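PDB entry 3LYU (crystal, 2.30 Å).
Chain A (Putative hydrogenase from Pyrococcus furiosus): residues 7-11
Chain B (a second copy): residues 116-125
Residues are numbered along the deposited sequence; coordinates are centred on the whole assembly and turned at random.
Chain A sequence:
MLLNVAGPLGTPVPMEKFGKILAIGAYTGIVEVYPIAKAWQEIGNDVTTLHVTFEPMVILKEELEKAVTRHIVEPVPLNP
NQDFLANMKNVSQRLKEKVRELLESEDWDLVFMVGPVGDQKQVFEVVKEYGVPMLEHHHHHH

Chain A (7-11) GPLGT
Chain B (116-125) PVGDQKQVFE

An extended segment of chain A, Gly A7 to Thr A11, lies along one helix of chain B, a second copy of the same protein, and the contact is made by packing alone, with no hydrogen bond between the stretches. Together they bury 332 Å², of which Pro A8 contributes the largest share. The two chains run in opposite directions: Gly A7 lies at Phe B124, Pro A8 at Lys B121 (CA to CA 5.6 Å) and Gly A10 at Val B117 (CA to CA 6.0 Å). Chain A holds an open backbone without helix or strand, with phi/psi of -69/136 at Pro A8, -126/172 at Leu A9, -64/158 at Gly A10 and -55/117 at Thr A11; psi of Gly A7 is -173°. The chain B segment is helical through Asp B119 to Glu B125; from Val B117 on, phi lies between -59° and -91° and psi between -15° and -54°, while Pro B116 has -52/147. Its first turn is tied by Gln B120 N to Pro B116 O (3.1 Å), and later turns by Val B123 N to Asp B119 O (2.9 Å), Phe B124 N to Gln B120 O (3.0 Å) and Glu B125 N to Lys B121 O (3.1 Å).

Pro A8 is the centre of the contact. Its CB points toward the helix and its ring, C-gamma endo, sets CG 3.2 Å from Gln B120 O, 3.7 Å from Gln B120 CB and 3.9 Å from Lys B121 CG, while CD rests 3.6 Å from Phe B124 CB. The compact apolar ring suits this buried place, and Gln B120 O is already engaged by Phe B124 N. Phe B124, chi1 166° (t) and chi2 -91°, turns one ring face to Gly A7: CA stands 3.7 Å from the ring centroid, 10° off the normal, in a CH-pi contact. An ideal CB on Gly A7 would lie 3.0 Å from Phe B124 CD1 and 2.9 Å from Pro A8 CD, both clashes, so glycine fits this conformation.

Lys B121 leaves the helix sideways and is extended beyond CB (chi1 -69°, m; chi2 to chi4 all t). Its methylenes pass along chain A: CG comes 3.2 Å from Pro A8 O, a close carbon-to-carbonyl contact and not a hydrogen bond, and CE 4.0 Å from Leu A9 CD2, while NZ finds a hydrogen bond elsewhere in the structure. Leu A9 starts away from the helix, but chi1 -59° (m) and chi2 -173° (t) bring its end nearer, to that lysine chain. The CB of Gln B120 points toward chain A and packs on Pro A8 CG (3.7 Å); chi1 is -64° (m), chi2 -164° (t), chi3 -66°.

At the other end Val B117, chi1 64° (p), points toward chain A and places CG2 3.1 Å from Leu A9 O, 3.6 Å from Gly A10 N and 4.2 Å from Pro A8 C, a small methyl packed against backbone. Gly A10 has room for a CB, so packing against this helix does not itself demand glycine. Thr A11, chi1 -64° (m), makes no contact with the helix.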

# COMPACT_ATOMS: atom_id res chain seq x y z
N GLY A 7 -7.13 -11.75 8.94
CA GLY A 7 -7.33 -12.56 7.71
C GLY A 7 -7.80 -11.77 6.49
O GLY A 7 -7.86 -10.53 6.55
N PRO A 8 -8.13 -12.45 5.37
CA PRO A 8 -8.59 -11.78 4.14
C PRO A 8 -9.96 -11.15 4.29
O PRO A 8 -10.87 -11.76 4.84
CB PRO A 8 -8.58 -12.91 3.12
CG PRO A 8 -8.95 -14.09 3.93
CD PRO A 8 -8.08 -13.90 5.16
N LEU A 9 -10.08 -9.92 3.79
CA LEU A 9 -11.34 -9.19 3.85
C LEU A 9 -11.76 -8.70 2.46
O LEU A 9 -11.01 -8.83 1.49
CB LEU A 9 -11.21 -7.99 4.79
CG LEU A 9 -10.85 -8.30 6.25
CD1 LEU A 9 -10.95 -7.02 7.03
CD2 LEU A 9 -11.77 -9.35 6.85
N GLY A 10 -12.97 -8.16 2.38
CA GLY A 10 -13.48 -7.65 1.12
C GLY A 10 -12.63 -6.48 0.66
O GLY A 10 -11.94 -5.85 1.46
N THR A 11 -12.65 -6.20 -0.64
CA THR A 11 -11.87 -5.10 -1.18
C THR A 11 -12.20 -3.80 -0.45
O THR A 11 -13.34 -3.34 -0.50
CB THR A 11 -12.18 -4.90 -2.67
OG1 THR A 11 -11.77 -6.07 -3.39
CG2 THR A 11 -11.44 -3.68 -3.22
N PRO B 116 -12.70 -16.15 -4.59
CA PRO B 116 -13.59 -15.22 -3.87
C PRO B 116 -13.13 -15.02 -2.44
O PRO B 116 -12.57 -15.93 -1.82
CB PRO B 116 -14.97 -15.88 -3.97
CG PRO B 116 -14.68 -17.31 -4.35
CD PRO B 116 -13.47 -17.22 -5.24
N VAL B 117 -13.34 -13.80 -1.93
CA VAL B 117 -12.93 -13.42 -0.59
C VAL B 117 -13.63 -14.22 0.51
O VAL B 117 -13.19 -14.24 1.66
CB VAL B 117 -13.13 -11.89 -0.38
CG1 VAL B 117 -14.60 -11.55 -0.46
CG2 VAL B 117 -12.52 -11.46 0.95
N GLY B 118 -14.70 -14.91 0.14
CA GLY B 118 -15.43 -15.71 1.10
C GLY B 118 -14.78 -17.07 1.32
O GLY B 118 -14.95 -17.69 2.36
N ASP B 119 -14.04 -17.52 0.31
CA ASP B 119 -13.35 -18.79 0.38
C ASP B 119 -11.96 -18.55 0.94
O ASP B 119 -11.38 -19.43 1.56
CB ASP B 119 -13.24 -19.43 -1.00
CG ASP B 119 -14.57 -19.89 -1.53
OD1 ASP B 119 -15.25 -20.65 -0.82
OD2 ASP B 119 -14.93 -19.49 -2.65
N GLN B 120 -11.44 -17.35 0.70
CA GLN B 120 -10.11 -17.00 1.21
C GLN B 120 -10.18 -16.94 2.72
O GLN B 120 -9.22 -17.26 3.40
CB GLN B 120 -9.66 -15.65 0.65
CG GLN B 120 -9.50 -15.66 -0.84
CD GLN B 120 -8.71 -14.49 -1.32
OE1 GLN B 120 -9.16 -13.35 -1.22
NE2 GLN B 120 -7.53 -14.75 -1.84
N LYS B 121 -11.32 -16.54 3.24
CA LYS B 121 -11.52 -16.47 4.66
C LYS B 121 -11.58 -17.89 5.23
O LYS B 121 -10.85 -18.22 6.16
CB LYS B 121 -12.82 -15.75 4.98
CG LYS B 121 -12.82 -14.27 4.69
CD LYS B 121 -14.10 -13.66 5.21
CE LYS B 121 -14.09 -12.16 5.11
NZ LYS B 121 -15.35 -11.59 5.67
N GLN B 122 -12.47 -18.71 4.67
CA GLN B 122 -12.64 -20.09 5.14
C GLN B 122 -11.36 -20.92 5.05
O GLN B 122 -11.10 -21.80 5.87
CB GLN B 122 -13.76 -20.78 4.35
CG GLN B 122 -15.16 -20.22 4.64
CD GLN B 122 -16.27 -21.11 4.09
OE1 GLN B 122 -16.39 -22.28 4.46
NE2 GLN B 122 -17.10 -20.54 3.19
N VAL B 123 -10.56 -20.63 4.03
CA VAL B 123 -9.30 -21.33 3.82
C VAL B 123 -8.25 -20.79 4.78
O VAL B 123 -7.34 -21.51 5.18
CB VAL B 123 -8.80 -21.17 2.37
CG1 VAL B 123 -7.35 -21.63 2.24
CG2 VAL B 123 -9.70 -21.97 1.42
N PHE B 124 -8.38 -19.52 5.16
CA PHE B 124 -7.44 -18.91 6.08
C PHE B 124 -7.61 -19.50 7.48
O PHE B 124 -6.65 -19.64 8.24
CB PHE B 124 -7.65 -17.39 6.10
CG PHE B 124 -6.97 -16.70 7.25
CD1 PHE B 124 -7.64 -16.49 8.46
CD2 PHE B 124 -5.66 -16.27 7.13
CE1 PHE B 124 -7.00 -15.87 9.54
CE2 PHE B 124 -5.02 -15.64 8.20
CZ PHE B 124 -5.69 -15.45 9.41
N GLU B 125 -8.84 -19.86 7.82
CA GLU B 125 -9.14 -20.45 9.11
C GLU B 125 -8.43 -21.80 9.26
O GLU B 125 -7.91 -22.14 10.33
CB GLU B 125 -10.65 -20.65 9.27
CG GLU B 125 -11.51 -19.43 8.91
CD GLU B 125 -11.07 -18.15 9.61
OE1 GLU B 125 -10.80 -18.19 10.84
OE2 GLU B 125 -11.00 -17.09 8.93